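Local coordinates for protein 3-phosphoshikimate 1-carboxyvinyltransferase (Streptomyces sviceus, PDB 7M0O) that probably catalyses transfer of the enolpyruvyl group of phosphoenolpyruvate to the 5-hydroxyl of shikimate-3-phosphate, releasing phosphate, on the pathway to chorismate, at residues A[114-119]-A[145-149]; A[119-124]-A[135-141]. One frame throughout, in Å; residues are numbered along the deposited sequence. Where two conformers were deposited one is given.

Contact 1. Residues A[114-119]-A[145-149]; sequences RALRDL and EVTLD. With K (potassium ion), chain C.
Ala115, and Leu119 just after the helix, pack on Val146 of the strand. CG2 of Val146 lies 4.0 Å from CB of Ala115. CB of Val146 lies 4.0 Å from CD2 of Leu119, and these two side chains cross at about a right angle. Val146 CG2 stands anti to its own N, with CG1 between N and the carbonyl carbon (chi1 59°). That rotation places CG2 against the helix.

No direct hydrogen bond joins the two segments. A water takes that role at the exposed side. It donates to OD2 of Asp118 at 2.8 Å. It accepts from N of Thr147 at 3.0 Å. Arg114 was deposited in two conformers, so its contacts are less certain. In the conformer given, the chain bends at chi2 and chi3 and carries the guanidinium beside Leu148 and Asp149. O of Thr147 then lies over one face. OD2 of Asp149 is a long 3.7 Å from NH1 of Arg114 and well out of the guanidinium plane, so the attraction is one of charge alone.

A potassium ion binds at this helix end, to O of Arg117 (3.0 Å) and O of Asp118 (2.8 Å). Arg117 also pairs with Glu129.

The short axes come within 8.4 Å and run roughly antiparallel, at 152°. Within the alpha/beta fold of the EPSP synthase family, this packs helix 110-118 on strand 144-147, the edge strand of the next sheet along the chain. Strand 171-174 lies beside that strand. Leu160 of the neighbouring helix 155-163 touches both Ala115 and Leu148.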
ATOM      1  N   ARG A 114      19.037  -2.582  14.434  1.00 14.28           N
ATOM      2  CA  ARG A 114      20.420  -3.014  14.256  0.54 14.52           C
ATOM      3  C   ARG A 114      21.143  -2.124  13.254  1.00 16.84           C
ATOM      4  O   ARG A 114      22.309  -1.766  13.460  1.00 15.97           O
ATOM      5  CB  ARG A 114      20.455  -4.479  13.816  0.54 14.85           C
ATOM      6  CG  ARG A 114      21.824  -5.001  13.406  0.54 20.09           C
ATOM      7  CD  ARG A 114      21.728  -5.671  12.047  0.54 24.16           C
ATOM      8  NE  ARG A 114      21.100  -4.764  11.091  0.54 27.55           N
ATOM      9  CZ  ARG A 114      20.237  -5.127  10.149  0.54 17.34           C
ATOM     10  NH1 ARG A 114      19.883  -6.392   9.998  0.54 30.90           N
ATOM     11  NH2 ARG A 114      19.744  -4.207   9.353  0.54 23.21           N
ATOM     12  N   ALA A 115      20.459  -1.748  12.170  1.00 13.89           N
ATOM     13  CA  ALA A 115      21.055  -0.871  11.170  1.00 16.41           C
ATOM     14  C   ALA A 115      21.314   0.522  11.733  1.00 17.59           C
ATOM     15  O   ALA A 115      22.351   1.119  11.438  1.00 14.04           O
ATOM     16  CB  ALA A 115      20.146  -0.806   9.936  1.00 16.27           C
ATOM     17  N   LEU A 116      20.395   1.052  12.557  1.00 12.63           N
ATOM     18  CA  LEU A 116      20.601   2.382  13.135  1.00 11.36           C
ATOM     19  C   LEU A 116      21.802   2.385  14.077  1.00 11.52           C
ATOM     20  O   LEU A 116      22.566   3.360  14.118  1.00 12.00           O
ATOM     21  CB  LEU A 116      19.353   2.844  13.885  1.00 12.36           C
ATOM     22  CG  LEU A 116      18.164   3.235  12.996  1.00 12.96           C
ATOM     23  CD1 LEU A 116      16.882   3.489  13.847  1.00 13.12           C
ATOM     24  CD2 LEU A 116      18.479   4.463  12.152  1.00 12.62           C
ATOM     25  N   ARG A 117      21.952   1.320  14.864  1.00 13.05           N
ATOM     26  CA  ARG A 117      23.097   1.213  15.765  1.00 13.36           C
ATOM     27  C   ARG A 117      24.398   0.945  15.008  1.00 15.00           C
ATOM     28  O   ARG A 117      25.457   1.475  15.384  1.00 12.66           O
ATOM     29  CB  ARG A 117      22.814   0.150  16.817  1.00 12.78           C
ATOM     30  CG  ARG A 117      21.747   0.627  17.831  1.00 11.36           C
ATOM     31  CD  ARG A 117      21.412  -0.479  18.816  1.00 14.07           C
ATOM     32  NE  ARG A 117      20.637  -1.550  18.191  1.00 13.34           N
ATOM     33  CZ  ARG A 117      20.279  -2.669  18.814  1.00 13.83           C
ATOM     34  NH1 ARG A 117      20.614  -2.848  20.088  1.00 16.40           N
ATOM     35  NH2 ARG A 117      19.561  -3.601  18.178  1.00 14.06           N
ATOM     36  N   ASP A 118      24.346   0.155  13.931  1.00 12.95           N
ATOM     37  CA  ASP A 118      25.508   0.043  13.047  1.00 11.86           C
ATOM     38  C   ASP A 118      25.956   1.424  12.570  1.00 15.68           C
ATOM     39  O   ASP A 118      27.156   1.689  12.447  1.00 14.06           O
ATOM     40  CB  ASP A 118      25.204  -0.839  11.832  1.00 10.33           C
ATOM     41  CG  ASP A 118      25.196  -2.328  12.154  1.00 21.48           C
ATOM     42  OD1 ASP A 118      25.584  -2.711  13.283  1.00 17.30           O
ATOM     43  OD2 ASP A 118      24.779  -3.128  11.276  1.00 21.97           O
ATOM     44  N   LEU A 119      24.993   2.311  12.298  1.00 11.15           N
ATOM     45  CA  LEU A 119      25.209   3.684  11.844  1.00 10.67           C
ATOM     46  C   LEU A 119      25.539   4.669  12.973  1.00 14.49           C
ATOM     47  O   LEU A 119      25.621   5.882  12.719  1.00 17.94           O
ATOM     48  CB  LEU A 119      23.976   4.189  11.096  1.00 15.21           C
ATOM     49  CG  LEU A 119      23.808   3.583   9.702  1.00 14.04           C
ATOM     50  CD1 LEU A 119      22.433   3.902   9.132  1.00 13.67           C
ATOM     51  CD2 LEU A 119      24.917   4.117   8.801  1.00 16.35           C
ATOM     52  N   GLU A 145      28.347   3.463   4.775  1.00 17.01           N
ATOM     53  CA  GLU A 145      27.851   2.132   4.432  1.00 18.24           C
ATOM     54  C   GLU A 145      27.033   1.532   5.569  1.00 19.78           C
ATOM     55  O   GLU A 145      27.280   1.796   6.748  1.00 21.32           O
ATOM     56  CB  GLU A 145      29.009   1.189   4.099  1.00 20.51           C
ATOM     57  CG  GLU A 145      29.682   1.464   2.773  1.00 28.24           C
ATOM     58  CD  GLU A 145      30.766   0.451   2.458  1.00 39.97           C
ATOM     59  OE1 GLU A 145      31.424  -0.026   3.405  1.00 33.07           O
ATOM     60  OE2 GLU A 145      30.958   0.125   1.267  1.00 38.59           O
ATOM     61  N   VAL A 146      26.041   0.718   5.200  1.00 16.93           N
ATOM     62  CA  VAL A 146      25.304  -0.108   6.153  1.00 17.31           C
ATOM     63  C   VAL A 146      24.765  -1.317   5.397  1.00 19.93           C
ATOM     64  O   VAL A 146      24.420  -1.219   4.217  1.00 20.07           O
ATOM     65  CB  VAL A 146      24.189   0.699   6.855  1.00 19.31           C
ATOM     66  CG1 VAL A 146      23.195   1.262   5.834  1.00 19.24           C
ATOM     67  CG2 VAL A 146      23.511  -0.134   7.958  1.00 19.95           C
ATOM     68  N   THR A 147      24.729  -2.466   6.062  1.00 18.84           N
ATOM     69  CA  THR A 147      24.206  -3.694   5.475  1.00 20.01           C
ATOM     70  C   THR A 147      22.930  -4.070   6.216  1.00 22.45           C
ATOM     71  O   THR A 147      22.960  -4.311   7.428  1.00 25.28           O
ATOM     72  CB  THR A 147      25.233  -4.829   5.539  1.00 26.09           C
ATOM     73  OG1 THR A 147      26.428  -4.438   4.850  1.00 25.72           O
ATOM     74  CG2 THR A 147      24.678  -6.094   4.887  1.00 32.41           C
ATOM     75  N   LEU A 148      21.814  -4.114   5.497  1.00 23.06           N
ATOM     76  CA  LEU A 148      20.519  -4.406   6.096  1.00 24.24           C
ATOM     77  C   LEU A 148      20.165  -5.868   5.867  1.00 34.25           C
ATOM     78  O   LEU A 148      20.313  -6.381   4.751  1.00 34.02           O
ATOM     79  CB  LEU A 148      19.438  -3.496   5.509  1.00 22.80           C
ATOM     80  CG  LEU A 148      17.997  -3.860   5.855  1.00 25.99           C
ATOM     81  CD1 LEU A 148      17.658  -3.424   7.263  1.00 18.56           C
ATOM     82  CD2 LEU A 148      17.074  -3.198   4.874  1.00 24.57           C
ATOM     83  N   ASP A 149      19.691  -6.533   6.920  1.00 31.94           N
ATOM     84  CA  ASP A 149      19.260  -7.919   6.796  1.00 40.24           C
ATOM     85  C   ASP A 149      17.736  -8.019   6.839  1.00 40.05           C
ATOM     86  O   ASP A 149      17.180  -8.731   7.683  1.00 49.50           O
ATOM     87  CB  ASP A 149      19.900  -8.768   7.897  1.00 41.52           C
ATOM     88  CG  ASP A 149      21.355  -9.108   7.599  1.00 47.18           C
ATOM     89  OD1 ASP A 149      21.616  -9.766   6.563  1.00 43.70           O
ATOM     90  OD2 ASP A 149      22.239  -8.711   8.394  1.00 40.95           O
TER
HETATM   91  K     K C 502      28.401   1.576  14.901  1.00 12.68           K
HETATM   92  O   HOH W   1      25.934  -2.632   8.796  1.00 22.46           O

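Contact 2. Residues A[119-124]-A[135-141]; sequences LGVDLR and TVRAAGV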
ATOM      1  N   LEU A 119      24.993   2.311  12.298  1.00 11.15           N
ATOM      2  CA  LEU A 119      25.209   3.684  11.844  1.00 10.67           C
ATOM      3  C   LEU A 119      25.539   4.669  12.973  1.00 14.49           C
ATOM      4  O   LEU A 119      25.621   5.882  12.719  1.00 17.94           O
ATOM      5  CB  LEU A 119      23.976   4.189  11.096  1.00 15.21           C
ATOM      6  CG  LEU A 119      23.808   3.583   9.702  1.00 14.04           C
ATOM      7  CD1 LEU A 119      22.433   3.902   9.132  1.00 13.67           C
ATOM      8  CD2 LEU A 119      24.917   4.117   8.801  1.00 16.35           C
ATOM      9  N   GLY A 120      25.721   4.196  14.193  1.00 11.67           N
ATOM     10  CA  GLY A 120      26.208   5.046  15.262  1.00 13.75           C
ATOM     11  C   GLY A 120      25.148   5.662  16.145  1.00 14.53           C
ATOM     12  O   GLY A 120      25.481   6.527  16.964  1.00 16.32           O
ATOM     13  N   VAL A 121      23.890   5.262  16.003  1.00 11.45           N
ATOM     14  CA  VAL A 121      22.829   5.807  16.838  1.00 11.37           C
ATOM     15  C   VAL A 121      22.883   5.145  18.209  1.00  9.98           C
ATOM     16  O   VAL A 121      23.023   3.920  18.325  1.00 12.54           O
ATOM     17  CB  VAL A 121      21.452   5.611  16.179  1.00  9.09           C
ATOM     18  CG1 VAL A 121      20.344   6.134  17.099  1.00 15.32           C
ATOM     19  CG2 VAL A 121      21.403   6.345  14.830  1.00 11.22           C
ATOM     20  N   ASP A 122      22.791   5.963  19.250  1.00 11.18           N
ATOM     21  CA  ASP A 122      22.645   5.472  20.620  1.00 12.83           C
ATOM     22  C   ASP A 122      21.178   5.128  20.805  1.00 12.28           C
ATOM     23  O   ASP A 122      20.374   5.960  21.219  1.00 12.86           O
ATOM     24  CB  ASP A 122      23.092   6.525  21.628  1.00 14.50           C
ATOM     25  CG  ASP A 122      22.993   6.043  23.067  1.00 18.62           C
ATOM     26  OD1 ASP A 122      22.310   5.029  23.342  1.00 17.45           O
ATOM     27  OD2 ASP A 122      23.602   6.696  23.942  1.00 22.69           O
ATOM     28  N   LEU A 123      20.820   3.895  20.464  1.00 12.41           N
ATOM     29  CA  LEU A 123      19.478   3.364  20.651  1.00 12.13           C
ATOM     30  C   LEU A 123      19.568   2.201  21.629  1.00 13.95           C
ATOM     31  O   LEU A 123      20.442   1.335  21.500  1.00 14.36           O
ATOM     32  CB  LEU A 123      18.870   2.906  19.308  1.00 10.55           C
ATOM     33  CG  LEU A 123      17.437   2.380  19.244  1.00 11.41           C
ATOM     34  CD1 LEU A 123      16.949   2.546  17.825  1.00 14.47           C
ATOM     35  CD2 LEU A 123      17.394   0.895  19.657  1.00 15.63           C
ATOM     36  N   ARG A 124      18.657   2.174  22.593  1.00 12.95           N
ATOM     37  CA  ARG A 124      18.640   1.147  23.617  1.00 13.38           C
ATOM     38  C   ARG A 124      17.237   0.572  23.734  1.00 13.29           C
ATOM     39  O   ARG A 124      16.266   1.315  23.901  1.00 16.24           O
ATOM     40  CB  ARG A 124      19.106   1.713  24.967  1.00 17.01           C
ATOM     41  CG  ARG A 124      20.496   2.310  24.894  1.00 21.73           C
ATOM     42  CD  ARG A 124      20.945   2.907  26.213  1.00 27.04           C
ATOM     43  NE  ARG A 124      21.947   3.954  26.016  1.00 24.16           N
ATOM     44  CZ  ARG A 124      22.437   4.695  27.005  1.00 34.17           C
ATOM     45  NH1 ARG A 124      22.020   4.494  28.251  1.00 35.05           N
ATOM     46  NH2 ARG A 124      23.335   5.638  26.755  1.00 29.14           N
ATOM     47  N   THR A 135      14.713   3.669  23.597  1.00 16.04           N
ATOM     48  CA  THR A 135      15.115   5.042  23.862  1.00 13.23           C
ATOM     49  C   THR A 135      16.213   5.443  22.885  1.00 13.80           C
ATOM     50  O   THR A 135      17.209   4.728  22.755  1.00 13.82           O
ATOM     51  CB  THR A 135      15.579   5.170  25.315  1.00 14.68           C
ATOM     52  OG1 THR A 135      14.472   4.861  26.175  1.00 18.54           O
ATOM     53  CG2 THR A 135      16.078   6.584  25.616  1.00 20.38           C
ATOM     54  N   VAL A 136      16.023   6.572  22.197  1.00 13.98           N
ATOM     55  CA  VAL A 136      17.020   7.124  21.277  1.00 15.75           C
ATOM     56  C   VAL A 136      17.614   8.392  21.873  1.00 15.94           C
ATOM     57  O   VAL A 136      16.919   9.407  22.022  1.00 14.62           O
ATOM     58  CB  VAL A 136      16.429   7.435  19.893  1.00 11.95           C
ATOM     59  CG1 VAL A 136      17.540   7.962  18.956  1.00 14.22           C
ATOM     60  CG2 VAL A 136      15.710   6.225  19.298  1.00 16.19           C
ATOM     61  N   ARG A 137      18.913   8.352  22.162  1.00 15.13           N
ATOM     62  CA  ARG A 137      19.692   9.547  22.499  1.00 13.40           C
ATOM     63  C   ARG A 137      20.333  10.037  21.207  1.00 13.65           C
ATOM     64  O   ARG A 137      21.453   9.659  20.860  1.00 15.07           O
ATOM     65  CB  ARG A 137      20.719   9.227  23.574  1.00 16.58           C
ATOM     66  CG  ARG A 137      20.072   8.839  24.916  1.00 22.65           C
ATOM     67  CD  ARG A 137      21.015   8.040  25.826  1.00 25.10           C
ATOM     68  NE  ARG A 137      20.531   7.936  27.206  1.00 30.12           N
ATOM     69  CZ  ARG A 137      19.690   7.005  27.658  1.00 31.64           C
ATOM     70  NH1 ARG A 137      19.219   6.075  26.843  1.00 29.65           N
ATOM     71  NH2 ARG A 137      19.318   7.001  28.936  1.00 29.88           N
ATOM     72  N   ALA A 138      19.595  10.877  20.480  1.00 12.72           N
ATOM     73  CA  ALA A 138      19.927  11.235  19.106  1.00 12.70           C
ATOM     74  C   ALA A 138      20.956  12.362  19.045  1.00 12.53           C
ATOM     75  O   ALA A 138      20.914  13.308  19.840  1.00 14.28           O
ATOM     76  CB  ALA A 138      18.648  11.654  18.365  1.00 15.04           C
ATOM     77  N   ALA A 139      21.873  12.256  18.079  1.00 13.12           N
ATOM     78  CA  ALA A 139      22.831  13.316  17.767  1.00 15.68           C
ATOM     79  C   ALA A 139      23.134  13.311  16.270  1.00 12.91           C
ATOM     80  O   ALA A 139      24.287  13.465  15.852  1.00 17.99           O
ATOM     81  CB  ALA A 139      24.117  13.158  18.578  1.00 14.95           C
ATOM     82  N   GLY A 140      22.102  13.134  15.447  1.00 13.60           N
ATOM     83  CA  GLY A 140      22.272  12.987  14.016  1.00 13.21           C
ATOM     84  C   GLY A 140      22.880  11.665  13.596  1.00 13.32           C
ATOM     85  O   GLY A 140      23.297  10.863  14.447  1.00 13.15           O
ATOM     86  N   VAL A 141      22.930  11.428  12.282  1.00 13.50           N
ATOM     87  CA  VAL A 141      23.511  10.223  11.697  1.00 12.82           C
ATOM     88  C   VAL A 141      24.566  10.648  10.688  1.00 14.33           C
ATOM     89  O   VAL A 141      24.264  11.397   9.751  1.00 14.05           O
ATOM     90  CB  VAL A 141      22.438   9.350  11.027  1.00 13.84           C
ATOM     91  CG1 VAL A 141      23.090   8.158  10.368  1.00 11.34           C
ATOM     92  CG2 VAL A 141      21.388   8.918  12.055  1.00 15.47           C
TER
HETATM   93  O   HOH W   2      22.744   8.894  18.605  1.00 14.40           O
HETATM   94  O   HOH W   3      19.526   5.491  24.083  1.00 17.66           O
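Arg124 and Arg137 each hold CG anti to the carbonyl carbon (chi1 -58° in Arg124) and stay extended from CG to NE. These torsions bring the two guanidinium groups together across a beta hairpin of strands 122-125 and 134-139. The last torsion of Arg137 (chi4 86°) turns its group to lie flat on that of Arg124. Their centres are 3.6 Å apart and their planes 7° apart. NH1 of Arg124 sits over the centre of the Arg137 group, although the two side chains cross at about a right angle.

Two like charges so close would repel, but Asp122 probably offsets this. It grips Arg124 side-on, one oxygen to each nitrogen: NE to OD1 at 2.9 Å and NH2 to OD2 at 3.0 Å. Both oxygens use their syn lone pairs. The grip should limit rotation of the Arg124 group. OD2 of Asp122 also rests 3.5 Å from CD of Arg137.

Leu123 and Val136 form an antiparallel non-hydrogen-bonded pair and point to the other face of the sheet. There Leu123 packs on helix 110-118. Val121 puts CG1 on CG1 of Val136 and CG2 on CG2 of Val141, and CB of Leu119 meets CG1 of Val141 at 4.1 Å. Between Leu119 and Val121, Gly120, with positive phi, is the C-prime residue of the Schellman motif that ends the helix.

Arg124 and Thr135 form a hydrogen-bonded pair, with N to O bonds in both directions. OG1 of Thr135 hydrogen-bonds OE2 of Glu126 in the connecting loop. N of Arg137 donates to O of Asp122 at 3.0 Å. A water links the same two residues again, accepting from N of Asp122 (3.0 Å) and donating to O of Arg137 (2.7 Å).

From the N terminus, helix 110-118 supplies the first half of contact 1. The chain then leaves the helix through Leu119, which both contacts share, and enters strand 122-125. It turns back as strand 134-139, and contact 2 closes this hairpin over ten residues. Strand 144-147 follows and completes contact 1, closing a loop of 25 residues that contains contact 2 apart from the shared Leu119. The contacts therefore nest and do not cross. Contact 2 pairs the outermost strand 122-125 of one four-stranded sheet with strand 134-139. Contact 1 sets the helix against the edge of the next. CD1 of Leu116 also packs on CD1 of Leu123, so the helix touches both sheets.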